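Local coordinates for alpha-1,3-glucanase (Streptomyces thermodiastaticus, PDB 7C7D), which hydrolyses the alpha-1,3-glucosidic linkages of alpha-1,3-glucan as a thermostable glycosidase of family GH87, at residues V62-A67 with V188-A193; T70-G75 with A92-A97; R100-V105 with G176-L181; T113-V118 with Y162-L167. One frame throughout, in Å; residues are numbered along the deposited sequence.

Contact 1. Residues V62-A67 with V188-A193. With CA (calcium ion), chain C.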
loop_
_atom_site.group_PDB
_atom_site.type_symbol
_atom_site.label_atom_id
_atom_site.label_comp_id
_atom_site.label_asym_id
_atom_site.label_seq_id
_atom_site.Cartn_x
_atom_site.Cartn_y
_atom_site.Cartn_z
ATOM N N VAL A 62 -16.662 1.020 4.746
ATOM C CA VAL A 62 -17.361 1.075 6.024
ATOM C C VAL A 62 -16.701 0.063 6.948
ATOM O O VAL A 62 -16.657 -1.135 6.635
ATOM C CB VAL A 62 -18.859 0.770 5.876
ATOM C CG1 VAL A 62 -19.547 0.857 7.237
ATOM C CG2 VAL A 62 -19.505 1.727 4.877
ATOM N N GLU A 63 -16.173 0.537 8.072
ATOM C CA GLU A 63 -15.548 -0.363 9.027
ATOM C C GLU A 63 -16.605 -1.279 9.630
ATOM O O GLU A 63 -17.703 -0.843 9.985
ATOM C CB GLU A 63 -14.862 0.432 10.135
ATOM C CG GLU A 63 -13.707 1.309 9.671
ATOM C CD GLU A 63 -12.467 0.522 9.277
ATOM O OE1 GLU A 63 -11.535 1.161 8.749
ATOM O OE2 GLU A 63 -12.415 -0.707 9.498
ATOM N N ALA A 64 -16.268 -2.560 9.761
ATOM C CA ALA A 64 -17.231 -3.501 10.325
ATOM C C ALA A 64 -17.613 -3.120 11.747
ATOM O O ALA A 64 -18.765 -3.314 12.161
ATOM C CB ALA A 64 -16.661 -4.916 10.277
ATOM N N GLU A 65 -16.668 -2.565 12.503
ATOM C CA GLU A 65 -16.919 -2.170 13.877
ATOM C C GLU A 65 -17.871 -0.985 13.980
ATOM O O GLU A 65 -18.346 -0.697 15.080
ATOM C CB GLU A 65 -15.590 -1.880 14.586
ATOM C CG GLU A 65 -14.709 -0.822 13.898
ATOM C CD GLU A 65 -13.717 -1.390 12.876
ATOM O OE1 GLU A 65 -13.998 -2.433 12.254
ATOM O OE2 GLU A 65 -12.655 -0.762 12.670
ATOM N N SER A 66 -18.165 -0.307 12.871
ATOM C CA SER A 66 -19.150 0.768 12.836
ATOM C C SER A 66 -20.523 0.289 12.395
ATOM O O SER A 66 -21.460 1.093 12.334
ATOM C CB SER A 66 -18.683 1.901 11.910
ATOM O OG SER A 66 -18.942 1.591 10.549
ATOM N N ALA A 67 -20.666 -0.992 12.091
ATOM C CA ALA A 67 -21.920 -1.550 11.624
ATOM C C ALA A 67 -22.629 -2.255 12.776
ATOM O O ALA A 67 -22.107 -2.365 13.885
ATOM C CB ALA A 67 -21.671 -2.482 10.438
ATOM N N VAL A 188 -15.635 -16.009 10.878
ATOM C CA VAL A 188 -15.048 -14.985 10.023
ATOM C C VAL A 188 -14.880 -13.710 10.833
ATOM O O VAL A 188 -15.839 -13.225 11.443
ATOM C CB VAL A 188 -15.906 -14.712 8.774
ATOM C CG1 VAL A 188 -15.191 -13.721 7.852
ATOM C CG2 VAL A 188 -16.228 -16.011 8.039
ATOM N N THR A 189 -13.673 -13.159 10.830
ATOM C CA THR A 189 -13.417 -11.862 11.438
ATOM C C THR A 189 -13.461 -10.829 10.320
ATOM O O THR A 189 -12.600 -10.823 9.437
ATOM C CB THR A 189 -12.082 -11.873 12.174
ATOM O OG1 THR A 189 -12.166 -12.835 13.237
ATOM C CG2 THR A 189 -11.780 -10.501 12.767
ATOM N N VAL A 190 -14.493 -9.988 10.334
ATOM C CA VAL A 190 -14.725 -9.009 9.277
ATOM C C VAL A 190 -14.127 -7.674 9.694
ATOM O O VAL A 190 -14.445 -7.148 10.766
ATOM C CB VAL A 190 -16.226 -8.878 8.970
ATOM C CG1 VAL A 190 -16.450 -7.888 7.835
ATOM C CG2 VAL A 190 -16.818 -10.246 8.609
ATOM N N ASP A 191 -13.274 -7.115 8.838
ATOM C CA ASP A 191 -12.560 -5.881 9.162
ATOM C C ASP A 191 -13.275 -4.640 8.628
ATOM O O ASP A 191 -13.554 -3.694 9.379
ATOM C CB ASP A 191 -11.150 -5.981 8.579
ATOM C CG ASP A 191 -10.311 -4.753 8.846
ATOM O OD1 ASP A 191 -10.726 -3.893 9.667
ATOM O OD2 ASP A 191 -9.220 -4.657 8.236
ATOM N N VAL A 192 -13.547 -4.624 7.324
ATOM C CA VAL A 192 -14.035 -3.439 6.626
ATOM C C VAL A 192 -14.625 -3.930 5.312
ATOM O O VAL A 192 -14.177 -4.935 4.755
ATOM C CB VAL A 192 -12.891 -2.404 6.424
ATOM C CG1 VAL A 192 -11.669 -3.021 5.736
ATOM C CG2 VAL A 192 -13.387 -1.164 5.668
ATOM N N ALA A 193 -15.652 -3.237 4.831
ATOM C CA ALA A 193 -16.281 -3.556 3.558
ATOM C C ALA A 193 -16.269 -2.328 2.660
ATOM O O ALA A 193 -16.518 -1.209 3.122
ATOM C CB ALA A 193 -17.722 -4.038 3.760
HETATM CA CA CA C . -11.918 -2.430 10.929
#

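Contact 2. Residues T70-G75 with A92-A97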
loop_
_atom_site.group_PDB
_atom_site.type_symbol
_atom_site.label_atom_id
_atom_site.label_comp_id
_atom_site.label_asym_id
_atom_site.label_seq_id
_atom_site.Cartn_x
_atom_site.Cartn_y
_atom_site.Cartn_z
ATOM N N THR A 70 -24.200 -8.962 15.551
ATOM C CA THR A 70 -24.407 -9.922 16.622
ATOM C C THR A 70 -23.125 -10.662 16.973
ATOM O O THR A 70 -23.161 -11.593 17.785
ATOM C CB THR A 70 -25.519 -10.912 16.254
ATOM O OG1 THR A 70 -25.163 -11.611 15.054
ATOM C CG2 THR A 70 -26.843 -10.172 16.050
ATOM N N GLY A 71 -22.001 -10.287 16.363
ATOM C CA GLY A 71 -20.704 -10.839 16.694
ATOM C C GLY A 71 -19.997 -10.035 17.766
ATOM O O GLY A 71 -20.606 -9.257 18.503
ATOM N N THR A 72 -18.684 -10.229 17.849
ATOM C CA THR A 72 -17.873 -9.690 18.936
ATOM C C THR A 72 -16.811 -8.770 18.355
ATOM O O THR A 72 -16.009 -9.197 17.521
ATOM C CB THR A 72 -17.193 -10.827 19.703
ATOM O OG1 THR A 72 -18.183 -11.744 20.188
ATOM C CG2 THR A 72 -16.391 -10.270 20.879
ATOM N N LYS A 73 -16.791 -7.519 18.805
ATOM C CA LYS A 73 -15.766 -6.586 18.362
ATOM C C LYS A 73 -14.427 -6.951 18.993
ATOM O O LYS A 73 -14.352 -7.279 20.181
ATOM C CB LYS A 73 -16.159 -5.160 18.766
ATOM C CG LYS A 73 -15.451 -4.050 17.990
ATOM C CD LYS A 73 -15.923 -2.651 18.421
ATOM C CE LYS A 73 -17.350 -2.342 17.951
ATOM N NZ LYS A 73 -17.766 -0.919 18.190
ATOM N N ILE A 74 -13.366 -6.908 18.186
ATOM C CA ILE A 74 -12.002 -7.081 18.671
ATOM C C ILE A 74 -11.257 -5.765 18.487
ATOM O O ILE A 74 -11.587 -4.964 17.605
ATOM C CB ILE A 74 -11.237 -8.256 18.020
ATOM C CG1 ILE A 74 -10.971 -8.000 16.530
ATOM C CG2 ILE A 74 -11.993 -9.560 18.245
ATOM C CD1 ILE A 74 -9.986 -8.978 15.913
ATOM N N GLY A 75 -10.244 -5.544 19.325
ATOM C CA GLY A 75 -9.470 -4.325 19.287
ATOM C C GLY A 75 -10.157 -3.197 20.033
ATOM O O GLY A 75 -11.234 -3.378 20.612
ATOM N N ALA A 92 -12.078 -5.048 14.419
ATOM C CA ALA A 92 -12.820 -5.889 13.492
ATOM C C ALA A 92 -13.932 -6.558 14.286
ATOM O O ALA A 92 -14.057 -6.359 15.498
ATOM C CB ALA A 92 -11.890 -6.914 12.826
ATOM N N VAL A 93 -14.739 -7.366 13.606
ATOM C CA VAL A 93 -15.871 -8.039 14.237
ATOM C C VAL A 93 -15.757 -9.531 13.963
ATOM O O VAL A 93 -15.784 -9.958 12.801
ATOM C CB VAL A 93 -17.217 -7.494 13.738
ATOM C CG1 VAL A 93 -18.355 -8.249 14.389
ATOM C CG2 VAL A 93 -17.336 -5.997 14.038
ATOM N N ARG A 94 -15.639 -10.322 15.027
ATOM C CA ARG A 94 -15.557 -11.771 14.911
ATOM C C ARG A 94 -16.969 -12.335 14.861
ATOM O O ARG A 94 -17.770 -12.104 15.778
ATOM C CB ARG A 94 -14.811 -12.356 16.106
ATOM C CG ARG A 94 -14.650 -13.873 16.024
ATOM C CD ARG A 94 -13.723 -14.399 17.107
ATOM N NE ARG A 94 -14.320 -14.300 18.435
ATOM C CZ ARG A 94 -13.837 -13.556 19.423
ATOM N NH1 ARG A 94 -12.740 -12.831 19.243
ATOM N NH2 ARG A 94 -14.453 -13.535 20.596
ATOM N N LEU A 95 -17.279 -13.046 13.786
ATOM C CA LEU A 95 -18.583 -13.673 13.610
ATOM C C LEU A 95 -18.406 -15.174 13.773
ATOM O O LEU A 95 -17.825 -15.831 12.907
ATOM C CB LEU A 95 -19.137 -13.378 12.218
ATOM C CG LEU A 95 -19.279 -11.918 11.804
ATOM C CD1 LEU A 95 -19.802 -11.848 10.378
ATOM C CD2 LEU A 95 -20.207 -11.176 12.756
ATOM N N ASP A 96 -18.908 -15.720 14.870
ATOM C CA ASP A 96 -19.150 -17.145 14.889
ATOM C C ASP A 96 -20.153 -17.481 13.805
ATOM O O ASP A 96 -20.988 -16.637 13.401
ATOM C CB ASP A 96 -19.804 -17.563 16.202
ATOM C CG ASP A 96 -18.816 -17.653 17.355
ATOM O OD1 ASP A 96 -17.614 -17.809 17.107
ATOM O OD2 ASP A 96 -19.268 -17.546 18.527
ATOM N N ALA A 97 -20.147 -18.739 13.355
ATOM C CA ALA A 97 -21.420 -19.203 12.852
ATOM C C ALA A 97 -22.401 -18.916 13.984
ATOM O O ALA A 97 -22.504 -19.672 14.947
ATOM C CB ALA A 97 -21.323 -20.726 12.499
HETATM O O HOH W 1 -18.469 -13.681 18.125
#

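Contact 3. Residues R100-V105 with G176-L181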
loop_
_atom_site.group_PDB
_atom_site.type_symbol
_atom_site.label_atom_id
_atom_site.label_comp_id
_atom_site.label_asym_id
_atom_site.label_seq_id
_atom_site.Cartn_x
_atom_site.Cartn_y
_atom_site.Cartn_z
ATOM N N ARG A 100 -23.893 -12.050 12.337
ATOM C CA ARG A 100 -23.951 -11.246 11.145
ATOM C C ARG A 100 -23.461 -9.853 11.464
ATOM O O ARG A 100 -23.430 -9.424 12.620
ATOM C CB ARG A 100 -25.371 -11.198 10.575
ATOM C CG ARG A 100 -26.394 -10.641 11.537
ATOM C CD ARG A 100 -27.808 -10.885 11.039
ATOM N NE ARG A 100 -28.775 -11.093 12.116
ATOM C CZ ARG A 100 -29.104 -12.277 12.625
ATOM N NH1 ARG A 100 -28.544 -13.387 12.161
ATOM N NH2 ARG A 100 -30.003 -12.350 13.596
ATOM N N VAL A 101 -23.069 -9.155 10.416
ATOM C CA VAL A 101 -22.791 -7.736 10.514
ATOM C C VAL A 101 -23.596 -7.056 9.421
ATOM O O VAL A 101 -23.571 -7.489 8.264
ATOM C CB VAL A 101 -21.285 -7.426 10.421
ATOM C CG1 VAL A 101 -20.684 -8.016 9.166
ATOM C CG2 VAL A 101 -21.047 -5.927 10.472
ATOM N N GLU A 102 -24.372 -6.050 9.807
ATOM C CA GLU A 102 -25.326 -5.395 8.922
ATOM C C GLU A 102 -24.806 -3.995 8.633
ATOM O O GLU A 102 -24.783 -3.138 9.524
ATOM C CB GLU A 102 -26.693 -5.331 9.595
ATOM C CG GLU A 102 -27.771 -4.696 8.753
ATOM C CD GLU A 102 -29.123 -4.747 9.429
ATOM O OE1 GLU A 102 -29.246 -5.438 10.462
ATOM O OE2 GLU A 102 -30.063 -4.105 8.921
ATOM N N PHE A 103 -24.386 -3.769 7.394
ATOM C CA PHE A 103 -23.844 -2.489 6.978
ATOM C C PHE A 103 -24.952 -1.613 6.421
ATOM O O PHE A 103 -25.824 -2.082 5.685
ATOM C CB PHE A 103 -22.814 -2.692 5.867
ATOM C CG PHE A 103 -21.551 -3.365 6.314
ATOM C CD1 PHE A 103 -20.478 -2.619 6.767
ATOM C CD2 PHE A 103 -21.426 -4.739 6.255
ATOM C CE1 PHE A 103 -19.310 -3.237 7.172
ATOM C CE2 PHE A 103 -20.262 -5.362 6.655
ATOM C CZ PHE A 103 -19.202 -4.611 7.112
ATOM N N THR A 104 -24.898 -0.331 6.750
ATOM C CA THR A 104 -25.702 0.658 6.050
ATOM C C THR A 104 -24.907 1.121 4.836
ATOM O O THR A 104 -23.776 1.600 4.969
ATOM C CB THR A 104 -26.059 1.826 6.964
ATOM O OG1 THR A 104 -26.908 1.350 8.016
ATOM C CG2 THR A 104 -26.801 2.902 6.178
ATOM N N VAL A 105 -25.489 0.945 3.656
ATOM C CA VAL A 105 -24.798 1.259 2.404
ATOM C C VAL A 105 -24.495 2.754 2.357
ATOM O O VAL A 105 -25.403 3.578 2.579
ATOM C CB VAL A 105 -25.668 0.823 1.213
ATOM C CG1 VAL A 105 -25.081 1.292 -0.083
ATOM C CG2 VAL A 105 -25.822 -0.691 1.214
ATOM N N GLY A 176 -28.421 4.060 2.442
ATOM C CA GLY A 176 -29.510 3.749 3.334
ATOM C C GLY A 176 -29.977 2.309 3.265
ATOM O O GLY A 176 -30.615 1.834 4.213
ATOM N N ASP A 177 -29.687 1.611 2.169
ATOM C CA ASP A 177 -29.959 0.187 2.094
ATOM C C ASP A 177 -29.085 -0.555 3.100
ATOM O O ASP A 177 -28.147 -0.001 3.682
ATOM C CB ASP A 177 -29.653 -0.345 0.694
ATOM C CG ASP A 177 -30.727 0.008 -0.318
ATOM O OD1 ASP A 177 -31.645 0.784 0.022
ATOM O OD2 ASP A 177 -30.641 -0.491 -1.462
ATOM N N THR A 178 -29.400 -1.830 3.301
ATOM C CA THR A 178 -28.658 -2.680 4.218
ATOM C C THR A 178 -28.024 -3.817 3.435
ATOM O O THR A 178 -28.691 -4.466 2.623
ATOM C CB THR A 178 -29.580 -3.263 5.290
ATOM O OG1 THR A 178 -30.681 -3.924 4.656
ATOM C CG2 THR A 178 -30.106 -2.160 6.195
ATOM N N VAL A 179 -26.736 -4.043 3.671
ATOM C CA VAL A 179 -26.039 -5.233 3.200
ATOM C C VAL A 179 -25.541 -5.964 4.435
ATOM O O VAL A 179 -24.787 -5.397 5.237
ATOM C CB VAL A 179 -24.882 -4.886 2.250
ATOM C CG1 VAL A 179 -24.052 -6.132 1.934
ATOM C CG2 VAL A 179 -25.419 -4.266 0.970
ATOM N N THR A 180 -25.973 -7.210 4.598
ATOM C CA THR A 180 -25.635 -8.006 5.766
ATOM C C THR A 180 -24.755 -9.174 5.349
ATOM O O THR A 180 -25.049 -9.868 4.369
ATOM C CB THR A 180 -26.899 -8.520 6.461
ATOM O OG1 THR A 180 -27.697 -7.404 6.872
ATOM C CG2 THR A 180 -26.537 -9.342 7.688
ATOM N N LEU A 181 -23.673 -9.370 6.086
ATOM C CA LEU A 181 -22.810 -10.530 5.926
ATOM C C LEU A 181 -23.104 -11.488 7.069
ATOM O O LEU A 181 -23.092 -11.086 8.235
ATOM C CB LEU A 181 -21.343 -10.104 5.965
ATOM C CG LEU A 181 -20.947 -8.957 5.033
ATOM C CD1 LEU A 181 -19.457 -8.670 5.143
ATOM C CD2 LEU A 181 -21.340 -9.280 3.597
#

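Contact 4. Residues T113-V118 with Y162-L167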
loop_
_atom_site.group_PDB
_atom_site.type_symbol
_atom_site.label_atom_id
_atom_site.label_comp_id
_atom_site.label_asym_id
_atom_site.label_seq_id
_atom_site.Cartn_x
_atom_site.Cartn_y
_atom_site.Cartn_z
ATOM N N THR A 113 -16.403 -5.476 -1.787
ATOM C CA THR A 113 -15.136 -6.092 -1.407
ATOM C C THR A 113 -15.049 -6.098 0.109
ATOM O O THR A 113 -15.320 -5.076 0.748
ATOM C CB THR A 113 -13.940 -5.336 -1.996
ATOM O OG1 THR A 113 -14.060 -5.293 -3.421
ATOM C CG2 THR A 113 -12.628 -6.023 -1.629
ATOM N N VAL A 114 -14.686 -7.239 0.688
ATOM C CA VAL A 114 -14.652 -7.403 2.137
ATOM C C VAL A 114 -13.265 -7.856 2.561
ATOM O O VAL A 114 -12.749 -8.854 2.045
ATOM C CB VAL A 114 -15.708 -8.415 2.609
ATOM C CG1 VAL A 114 -15.651 -8.574 4.121
ATOM C CG2 VAL A 114 -17.093 -7.975 2.171
ATOM N N ALA A 115 -12.664 -7.132 3.502
ATOM C CA ALA A 115 -11.419 -7.556 4.131
ATOM C C ALA A 115 -11.763 -8.354 5.382
ATOM O O ALA A 115 -12.559 -7.906 6.211
ATOM C CB ALA A 115 -10.559 -6.342 4.488
ATOM N N TYR A 116 -11.168 -9.535 5.514
ATOM C CA TYR A 116 -11.590 -10.484 6.535
ATOM C C TYR A 116 -10.416 -11.398 6.856
ATOM O O TYR A 116 -9.439 -11.471 6.108
ATOM C CB TYR A 116 -12.761 -11.340 6.018
ATOM C CG TYR A 116 -12.244 -12.306 4.979
ATOM C CD1 TYR A 116 -12.071 -11.904 3.656
ATOM C CD2 TYR A 116 -11.820 -13.586 5.336
ATOM C CE1 TYR A 116 -11.514 -12.753 2.713
ATOM C CE2 TYR A 116 -11.251 -14.429 4.403
ATOM C CZ TYR A 116 -11.110 -14.017 3.099
ATOM O OH TYR A 116 -10.563 -14.861 2.164
ATOM N N SER A 117 -10.555 -12.150 7.949
ATOM C CA SER A 117 -9.636 -13.229 8.292
ATOM C C SER A 117 -10.443 -14.449 8.726
ATOM O O SER A 117 -11.498 -14.310 9.351
ATOM C CB SER A 117 -8.727 -12.793 9.445
ATOM O OG SER A 117 -7.787 -13.790 9.790
ATOM N N VAL A 118 -9.965 -15.640 8.382
ATOM C CA VAL A 118 -10.477 -16.884 8.964
ATOM C C VAL A 118 -9.303 -17.629 9.553
ATOM O O VAL A 118 -8.136 -17.369 9.198
ATOM C CB VAL A 118 -11.242 -17.744 7.923
ATOM C CG1 VAL A 118 -12.455 -17.002 7.391
ATOM C CG2 VAL A 118 -10.314 -18.214 6.814
ATOM N N TYR A 162 -5.200 -11.146 7.120
ATOM C CA TYR A 162 -6.423 -10.813 6.413
ATOM C C TYR A 162 -6.272 -11.102 4.927
ATOM O O TYR A 162 -5.201 -11.464 4.436
ATOM C CB TYR A 162 -6.813 -9.338 6.664
ATOM C CG TYR A 162 -7.198 -9.067 8.108
ATOM C CD1 TYR A 162 -6.227 -8.821 9.069
ATOM C CD2 TYR A 162 -8.537 -9.087 8.511
ATOM C CE1 TYR A 162 -6.568 -8.599 10.392
ATOM C CE2 TYR A 162 -8.893 -8.882 9.833
ATOM C CZ TYR A 162 -7.900 -8.635 10.768
ATOM O OH TYR A 162 -8.249 -8.432 12.081
ATOM N N ASP A 163 -7.377 -10.926 4.214
ATOM C CA ASP A 163 -7.499 -11.195 2.794
ATOM C C ASP A 163 -8.715 -10.407 2.334
ATOM O O ASP A 163 -9.530 -9.979 3.153
ATOM C CB ASP A 163 -7.720 -12.697 2.580
ATOM C CG ASP A 163 -7.700 -13.093 1.137
ATOM O OD1 ASP A 163 -6.777 -12.650 0.429
ATOM O OD2 ASP A 163 -8.603 -13.865 0.724
ATOM N N ASN A 164 -8.836 -10.219 1.023
ATOM C CA ASN A 164 -9.959 -9.490 0.448
ATOM C C ASN A 164 -10.719 -10.398 -0.501
ATOM O O ASN A 164 -10.123 -11.059 -1.362
ATOM C CB ASN A 164 -9.496 -8.221 -0.265
ATOM C CG ASN A 164 -9.097 -7.132 0.713
ATOM O OD1 ASN A 164 -9.894 -6.255 1.036
ATOM N ND2 ASN A 164 -7.866 -7.203 1.214
ATOM N N THR A 165 -12.032 -10.425 -0.342
ATOM C CA THR A 165 -12.901 -11.211 -1.196
ATOM C C THR A 165 -13.964 -10.284 -1.770
ATOM O O THR A 165 -14.434 -9.368 -1.088
ATOM C CB THR A 165 -13.510 -12.379 -0.404
ATOM O OG1 THR A 165 -14.296 -13.188 -1.279
ATOM C CG2 THR A 165 -14.365 -11.888 0.764
ATOM N N ARG A 166 -14.316 -10.495 -3.037
ATOM C CA ARG A 166 -15.193 -9.569 -3.738
ATOM C C ARG A 166 -16.332 -10.303 -4.427
ATOM O O ARG A 166 -16.252 -11.498 -4.723
ATOM C CB ARG A 166 -14.428 -8.712 -4.756
ATOM C CG ARG A 166 -13.961 -9.466 -5.991
ATOM C CD ARG A 166 -13.274 -8.540 -6.991
ATOM N NE ARG A 166 -12.841 -9.261 -8.185
ATOM C CZ ARG A 166 -12.359 -8.688 -9.283
ATOM N NH1 ARG A 166 -12.251 -7.369 -9.360
ATOM N NH2 ARG A 166 -12.000 -9.440 -10.315
ATOM N N LEU A 167 -17.391 -9.549 -4.714
ATOM C CA LEU A 167 -18.572 -10.107 -5.354
ATOM C C LEU A 167 -19.348 -8.976 -6.008
ATOM O O LEU A 167 -19.582 -7.940 -5.377
ATOM C CB LEU A 167 -19.450 -10.780 -4.295
ATOM C CG LEU A 167 -20.606 -11.687 -4.707
ATOM C CD1 LEU A 167 -20.181 -12.629 -5.819
ATOM C CD2 LEU A 167 -21.097 -12.462 -3.496
#

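Contact 1. Residues V62-A67 with V188-A193
The carboxylates of E63, E65 and D191 converge on one calcium ion where strand 59-63 meets strand 188-196, in the antiparallel beta-sandwich of a domain grouped with the galactose-binding-like clan. Beside the E63 group lies V192, whose side chain crosses it obliquely, CB at 3.5 Å from E63 OE2. That same oxygen binds the ion at 2.3 Å. E65 chelates it with both oxygens, OE1 and OE2 each at 2.5 Å from calcium; its chain bends at chi2 (-91°) on the way. D191 supplies two more ligands, OD1 at 2.3 Å and the main-chain O at 2.6 Å from the metal. S88 O and Q91 O complete a seven-oxygen shell.

The bulged backbone at D191 is consistent with its O and OD1 both reaching the ion. D191 and V192 together stand opposite A115 of the next strand, and the psi of D191, -55°, breaks the extended course: a classic beta bulge. D191 O is shared, also accepting A64 N at 3.0 Å, with the donor well above the carbonyl plane. Three carboxylates so close would probably repel one another without the cation between them.

Before the metal site, V62 and A193 form a hydrogen-bonded pair through two bonds, and their side chains pack on F103 of strand 100-104. Next to the bulge, A64 CB rests 3.9 Å from V190 CG1. The 3-10 segment carrying E65 is tied back by E63 O, which accepts both S66 N and, on an in-plane lone pair, S66 OG at 2.8 Å.

Contact 2. Residues T70-G75 with A92-A97
I74 and T72 both touch the guanidinium of R94 on one face of an antiparallel ladder, strand 72-74 against 92-95, in the calcium-bearing sheet of the beta-sandwich. The two residues approach it differently. T72 runs side by side with R94 and sets its CB over one face of the group, with CG2 3.8 Å from NH2. I74 crosses R94 at about a right angle and brings CG2 to 3.5 Å from NH1. The arginine chain leaves extended and bends at chi3 (70°), which turns NE out of the line of the extended chain; the NH2 end beyond it is what meets T72.

Further along the same face, I74 CG1 packs on A92 CB at 4.0 Å, and T189 of strand 188-196 touches I74, A92 and R94 alike. An alanine in place of I74 would probably open a gap beside A92 CB and give the R94 guanidinium more freedom to turn, NH1 having lost its neighbouring methyl.

What positions these side chains is the backbone. T72 with R94 and I74 with A92 are hydrogen-bonded pairs, with I74 N to A92 O at 2.8 Å and a longer return bond from A92 N to I74 O at 3.2 Å. V93 and L95 are bonded in turn to V190 and V188, carrying the sheet inward. At the other end G71 approaches closely, CA 3.3 Å from R94 O, and a side-chain carbon there would collide with that oxygen. R94 O has another partner: a water that donates to it at 2.9 Å while accepting from T72 OG1.

Contact 3. Residues R100-V105 with G176-L181
V105, L181 and F103 each have more surface buried than any other residue where strand 100-104 pairs with strand 178-183. V105 lies just past the strand, yet its N donates to D177 O at 2.8 Å in a nearly straight bond (176° at the hydrogen). Its carbonyl O takes G176 N in return, closing the end of the ladder. The side chain turns inward, CG2 meeting V179 CG2 at 3.6 Å.

L181 holds the other end. It forms a hydrogen-bonded pair with V101, and the two side chains lie side by side, V101 CG1 at 3.9 Å from L181 CB. Past CB, the leucine crosses F103 obliquely, its CD1 reaching ring atom CE2 at 3.7 Å. In F103, chi1 (-69°) sets CG anti to the carbonyl carbon; the ring's edge faces V179 O, which lies near the ring plane 3.6 Å from CD2. The backbone bond from F103 N to that same oxygen is short, 2.7 Å. Beyond the pair, F103 touches A64 and A67, while L181 reaches V114 and V190; both thus pack against the calcium-binding sheet of the sandwich.

The opposite face is of another kind. E102 sets CG 3.3 Å from T180 OG1 and brings OE2 to the methyl of T178, the two chains crossing; the T178 hydroxyl is bonded instead to N131. R100 lays its CB on T180 CG2 and sends its guanidinium on to Q182. This two-faced ladder, with aliphatic and aromatic groups on the V101 and F103 face and threonines and a glutamate on the other, implies that apolar burial joins the two sheets while backbone bonds set the register.

Contact 4. Residues T113-V118 with Y162-L167
T113 opens the pairing by laying OG1 3.7 Å from R166 CB, the two side chains crossing as a non-hydrogen-bonded antiparallel pair. V114 follows with bonds in both directions, its N reaching T165 O at 2.8 Å. A115 CB then lies 3.5 Å from N164 OD1, an oxygen that is bonded to R372. Y116 is the residue most covered here, and it forms a hydrogen-bonded pair with D163 through their backbones. With CG between its N and carbonyl carbon (chi1 72°), its ring runs beside D163, the ring and carboxylate planes 74° apart, and OH comes within 2.6 Å of D163 OD2. Ring atom CE1 meets T165 CG2 at 3.6 Å, and OH also accepts from T142 N. A phenylalanine at Y116 would probably leave T142 N without its acceptor and D163 OD2 without its close oxygen neighbour. S117 closes the segment with a CH-pi contact, CB over one face of Y162, offset toward the rim and 4.1 Å from the ring centroid.

In the sandwich, strand 109-117 lies between strands 163-169 and 188-196. Strand 163-169 borders the beta-helix: D163 OD1 bonds H326, N164 N bonds D349, and R166 packs on A292 and I294 of strand 292-294.

All four contacts belong to the antiparallel beta-sandwich that precedes the parallel beta-helix. Contact 1 spans the longest loop and encloses the others: contact 2 closes before contact 3 opens, and contact 4 is nested within contact 3. Contacts 1, 2 and 4 share one sheet, where strand 188-196 is bonded to strands 59-63, 92-95 and 109-117; contact 3 lies in the second sheet, facing it. The centre of contact 1 is accordingly about 9 to 10 Å from each other centre, while contacts 2, 3 and 4 stand about 15 to 16 Å apart. Contact 1, which holds most of the calcium ligands, is thus the hub, and contact 4 leads toward the beta-helix.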